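Local structure of pseudouridine synthase (Pyrococcus abyssi, 2AUS) at residues Ile253-Ser258 against Ala267-Pro272; Ala288-Thr291 against Glu295-Ala298. The protein probably isomerises uridine to pseudouridine in RNA, as a Cbf5 enzyme of the TruB family that carries a PUA domain. One frame throughout, in Å; residues are numbered along the deposited sequence.

How the contacts relate
Followed from the N terminus, the two contacts come in series, contact 1 closing before contact 2 opens, so neither nests in nor crosses the other. Contact 1 closes the loop made by strand 252-255, helix 257-264 and the short strand 269-270, bringing the first and last of these together across the PUA core. Contact 2 closes a much shorter loop, the turn of the hairpin formed by strands 286-291 and 296-302. Their centres lie about 10 Å apart. Strand 252-255 runs parallel to 286-291 in the same sheet and joins the contacts directly, probably by hydrogen bonds from Met290 N to Ile253 O (2.7 Å) and from Ile255 N to Met290 O (2.8 Å).

Contact 1 (Ile253-Ser258 against Ala267-Pro272); sequences IWIKDS and ANLTVP
Leu269 meets Ile253 and Ile255 inside the PUA domain, whose mixed sheet has strand 252-255 in its interior and strand 269-270 at one margin. The two strands are not neighbours in that sheet: their nearest CA atoms, those of Ile255 and Leu269, are 8.7 Å apart, and the distance is bridged by side chains.

The apolar part of the contact is a three-residue cluster. Leu269 projects its isobutyl group toward strand 252-255: a chi1 of 175° sets CG opposite the backbone N and carries the two methyls out toward the isoleucines, where they divide the work. CD1 lies 3.5 Å from CG2 of Ile255, and the same CG2 is also close to CD2, resting against both prongs of the fork. Ile255 and Leu269 lie alongside each other, their side chains running in opposite senses. Ile253 comes at a slant instead and touches one prong alone, its CG2 being 3.8 Å from Leu269 CD2. Because Ile253 and Ile255 are alternate residues of one strand, their branches fall on the same face, where Leu269 can reach both. Val318 and Ile289 also pack against Leu269, so the cluster forms part of the buried core.

The polar part lies at the margin. Lys256, the N-cap residue of helix 257-264, stretches its chain, fully extended beyond CG, toward the carbonyl of Pro272 in the 3-10 segment that follows strand 269-270. Its ammonium gives that oxygen a weak hydrogen bond, and it also has a long, weak ion pair with Asp22. The methylene neighbour shares the approach to Pro272: both CE and NZ of Lys256 stand 3.1 Å from Pro272 O.

Contact 2 (Ala288-Thr291 against Glu295-Ala298); sequences AIMT and ELVA
Ile289 faces both Val297 and Ala298 across a classic beta bulge, set in the hairpin of strands 286-291 and 296-302 in the PUA domain. Its carbonyl oxygen is the hub: Val297 N binds it at 2.7 Å, and Ala298 N adds a weak bond at 3.4 Å. As the extra residue of the bulge, Val297 points its side chain toward the opposite strand, where CG2 of Ile289 rests near its CB. Within the Ile289-Ala298 pair, Ile289 N gives Ala298 O an almost straight bond (174°), and Ile289 CD1 reaches loosely over the small methyl of Ala298.

The face bearing Met290 and Leu296 has its own fit. Met290 is bent at chi2 (-65°) and chi3, which folds its thioether back across the hairpin: SD settles 3.8 Å from Leu296 CA, with the CD1 methyl of Leu296 close by, while CE lies over the carbonyl of Glu295. That same CD1 fits against the small CB of Ala288.

Near the turn, Thr291 N binds Glu295 O, and the threonine side chain splits its two branches. Its methyl is pressed tightly to Val297, CG2 to CG2, at 3.4 Å. Its hydroxyl accepts from Glu295 N and, in the turn, from Lys293 N, and donates to the Glu295 carboxylate, which Tyr330 also binds through OE1 and Phe33 N through OE2. A valine in place of Thr291 would probably leave the backbone N of Glu295 and of Lys293 without this acceptor, and the carboxylate without one of its donors. The hydroxyl comes to the anti side of that carboxylate, 21° out of its plane, with Thr291 OG1 2.7 Å from Glu295 OE1.

Contact 1 (Ile253-Ser258 against Ala267-Pro272)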
loop_
_atom_site.group_PDB
_atom_site.type_symbol
_atom_site.label_atom_id
_atom_site.label_comp_id
_atom_site.label_asym_id
_atom_site.label_seq_id
_atom_site.Cartn_x
_atom_site.Cartn_y
_atom_site.Cartn_z
ATOM N N ILE A 253 28.463 27.532 -19.442
ATOM C CA ILE A 253 29.739 28.229 -19.580
ATOM C C ILE A 253 30.800 27.143 -19.437
ATOM O O ILE A 253 30.870 26.463 -18.415
ATOM C CB ILE A 253 29.944 29.288 -18.473
ATOM C CG1 ILE A 253 28.845 30.351 -18.570
ATOM C CG2 ILE A 253 31.339 29.948 -18.621
ATOM C CD1 ILE A 253 28.876 31.377 -17.448
ATOM N N TRP A 254 31.603 26.966 -20.478
ATOM C CA TRP A 254 32.651 25.958 -20.495
ATOM C C TRP A 254 33.979 26.583 -20.070
ATOM O O TRP A 254 34.399 27.607 -20.604
ATOM C CB TRP A 254 32.746 25.359 -21.901
ATOM C CG TRP A 254 31.588 24.462 -22.245
ATOM C CD1 TRP A 254 31.531 23.105 -22.083
ATOM C CD2 TRP A 254 30.344 24.847 -22.862
ATOM N NE1 TRP A 254 30.339 22.624 -22.566
ATOM C CE2 TRP A 254 29.589 23.669 -23.045
ATOM C CE3 TRP A 254 29.794 26.078 -23.269
ATOM C CZ2 TRP A 254 28.309 23.671 -23.639
ATOM C CZ3 TRP A 254 28.521 26.089 -23.861
ATOM C CH2 TRP A 254 27.790 24.886 -24.034
ATOM N N ILE A 255 34.652 25.962 -19.113
ATOM C CA ILE A 255 35.891 26.537 -18.618
ATOM C C ILE A 255 37.144 25.703 -18.775
ATOM O O ILE A 255 37.085 24.486 -18.973
ATOM C CB ILE A 255 35.733 26.921 -17.138
ATOM C CG1 ILE A 255 35.525 25.661 -16.288
ATOM C CG2 ILE A 255 34.534 27.860 -16.991
ATOM C CD1 ILE A 255 35.490 25.915 -14.803
ATOM N N LYS A 256 38.286 26.382 -18.698
ATOM C CA LYS A 256 39.590 25.743 -18.824
ATOM C C LYS A 256 39.811 24.796 -17.661
ATOM O O LYS A 256 39.211 24.965 -16.601
ATOM C CB LYS A 256 40.701 26.801 -18.812
ATOM C CG LYS A 256 40.518 27.908 -19.814
ATOM C CD LYS A 256 41.639 28.939 -19.727
ATOM C CE LYS A 256 41.368 30.100 -20.677
ATOM N NZ LYS A 256 42.493 31.082 -20.722
ATOM N N ASP A 257 40.674 23.802 -17.861
ATOM C CA ASP A 257 40.989 22.836 -16.805
ATOM C C ASP A 257 41.459 23.530 -15.517
ATOM O O ASP A 257 41.054 23.149 -14.418
ATOM C CB ASP A 257 42.080 21.868 -17.271
ATOM C CG ASP A 257 41.595 20.891 -18.339
ATOM O OD1 ASP A 257 42.402 20.028 -18.763
ATOM O OD2 ASP A 257 40.419 20.970 -18.755
ATOM N N SER A 258 42.308 24.545 -15.651
ATOM C CA SER A 258 42.821 25.263 -14.478
ATOM C C SER A 258 41.717 25.971 -13.711
ATOM O O SER A 258 41.764 26.052 -12.481
ATOM C CB SER A 258 43.883 26.284 -14.889
ATOM O OG SER A 258 43.341 27.261 -15.760
ATOM N N ALA A 267 36.294 28.709 -5.321
ATOM C CA ALA A 267 36.349 30.052 -5.891
ATOM C C ALA A 267 35.206 30.316 -6.861
ATOM O O ALA A 267 34.563 29.386 -7.352
ATOM C CB ALA A 267 37.671 30.258 -6.607
ATOM N N ASN A 268 34.938 31.591 -7.117
ATOM C CA ASN A 268 33.910 31.951 -8.077
ATOM C C ASN A 268 34.602 31.911 -9.429
ATOM O O ASN A 268 35.824 31.983 -9.499
ATOM C CB ASN A 268 33.368 33.356 -7.814
ATOM C CG ASN A 268 32.401 33.396 -6.656
ATOM O OD1 ASN A 268 31.588 32.488 -6.483
ATOM N ND2 ASN A 268 32.471 34.461 -5.861
ATOM N N LEU A 269 33.835 31.800 -10.504
ATOM C CA LEU A 269 34.434 31.746 -11.836
ATOM C C LEU A 269 34.779 33.133 -12.355
ATOM O O LEU A 269 33.945 34.036 -12.342
ATOM C CB LEU A 269 33.471 31.069 -12.820
ATOM C CG LEU A 269 33.899 31.039 -14.290
ATOM C CD1 LEU A 269 35.146 30.186 -14.437
ATOM C CD2 LEU A 269 32.759 30.494 -15.146
ATOM N N THR A 270 36.009 33.301 -12.821
ATOM C CA THR A 270 36.421 34.581 -13.369
ATOM C C THR A 270 36.444 34.460 -14.886
ATOM O O THR A 270 36.603 33.367 -15.431
ATOM C CB THR A 270 37.817 35.004 -12.858
ATOM O OG1 THR A 270 38.792 34.032 -13.252
ATOM C CG2 THR A 270 37.814 35.110 -11.336
ATOM N N VAL A 271 36.273 35.592 -15.554
ATOM C CA VAL A 271 36.256 35.673 -17.012
ATOM C C VAL A 271 37.410 34.962 -17.721
ATOM O O VAL A 271 37.205 34.288 -18.733
ATOM C CB VAL A 271 36.221 37.164 -17.457
ATOM C CG1 VAL A 271 36.301 37.278 -18.978
ATOM C CG2 VAL A 271 34.946 37.818 -16.927
ATOM N N PRO A 272 38.641 35.111 -17.209
ATOM C CA PRO A 272 39.824 34.476 -17.808
ATOM C C PRO A 272 39.748 32.949 -17.896
ATOM O O PRO A 272 40.489 32.333 -18.657
ATOM C CB PRO A 272 40.961 34.925 -16.886
ATOM C CG PRO A 272 40.485 36.248 -16.381
ATOM C CD PRO A 272 39.034 35.971 -16.076
#

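Contact 2 (Ala288-Thr291 against Glu295-Ala298)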
loop_
_atom_site.group_PDB
_atom_site.type_symbol
_atom_site.label_atom_id
_atom_site.label_comp_id
_atom_site.label_asym_id
_atom_site.label_seq_id
_atom_site.Cartn_x
_atom_site.Cartn_y
_atom_site.Cartn_z
ATOM N N ALA A 288 25.070 26.771 -15.764
ATOM C CA ALA A 288 25.815 25.575 -15.413
ATOM C C ALA A 288 27.235 25.764 -15.933
ATOM O O ALA A 288 27.427 26.065 -17.104
ATOM C CB ALA A 288 25.170 24.347 -16.048
ATOM N N ILE A 289 28.219 25.607 -15.052
ATOM C CA ILE A 289 29.624 25.737 -15.412
ATOM C C ILE A 289 30.091 24.342 -15.809
ATOM O O ILE A 289 29.949 23.395 -15.037
ATOM C CB ILE A 289 30.462 26.204 -14.224
ATOM C CG1 ILE A 289 29.974 27.585 -13.754
ATOM C CG2 ILE A 289 31.938 26.199 -14.608
ATOM C CD1 ILE A 289 30.762 28.136 -12.599
ATOM N N MET A 290 30.662 24.226 -17.004
ATOM C CA MET A 290 31.077 22.928 -17.514
ATOM C C MET A 290 32.555 22.831 -17.826
ATOM O O MET A 290 33.199 23.834 -18.145
ATOM C CB MET A 290 30.311 22.617 -18.810
ATOM C CG MET A 290 28.796 22.867 -18.771
ATOM S SD MET A 290 27.838 21.835 -17.657
ATOM C CE MET A 290 27.822 20.275 -18.514
ATOM N N THR A 291 33.087 21.615 -17.761
ATOM C CA THR A 291 34.481 21.407 -18.121
ATOM C C THR A 291 34.438 21.229 -19.636
ATOM O O THR A 291 33.357 21.077 -20.224
ATOM C CB THR A 291 35.067 20.094 -17.584
ATOM O OG1 THR A 291 34.398 18.996 -18.223
ATOM C CG2 THR A 291 34.935 19.990 -16.061
ATOM N N GLU A 295 31.457 18.002 -18.451
ATOM C CA GLU A 295 31.111 17.501 -17.118
ATOM C C GLU A 295 30.571 18.720 -16.385
ATOM O O GLU A 295 31.045 19.829 -16.611
ATOM C CB GLU A 295 32.343 17.023 -16.353
ATOM C CG GLU A 295 33.120 15.888 -16.995
ATOM C CD GLU A 295 34.573 15.884 -16.558
ATOM O OE1 GLU A 295 35.357 16.695 -17.100
ATOM O OE2 GLU A 295 34.919 15.084 -15.664
ATOM N N LEU A 296 29.598 18.525 -15.507
ATOM C CA LEU A 296 29.050 19.639 -14.756
ATOM C C LEU A 296 29.995 19.973 -13.608
ATOM O O LEU A 296 30.296 19.126 -12.765
ATOM C CB LEU A 296 27.678 19.277 -14.195
ATOM C CG LEU A 296 27.054 20.273 -13.213
ATOM C CD1 LEU A 296 26.766 21.589 -13.923
ATOM C CD2 LEU A 296 25.760 19.674 -12.644
ATOM N N VAL A 297 30.469 21.208 -13.567
ATOM C CA VAL A 297 31.364 21.605 -12.489
ATOM C C VAL A 297 30.565 22.195 -11.327
ATOM O O VAL A 297 30.737 21.803 -10.169
ATOM C CB VAL A 297 32.368 22.682 -12.950
ATOM C CG1 VAL A 297 33.280 23.063 -11.780
ATOM C CG2 VAL A 297 33.171 22.172 -14.157
ATOM N N ALA A 298 29.693 23.145 -11.653
ATOM C CA ALA A 298 28.916 23.830 -10.634
ATOM C C ALA A 298 27.747 24.607 -11.213
ATOM O O ALA A 298 27.710 24.897 -12.402
ATOM C CB ALA A 298 29.827 24.784 -9.883
#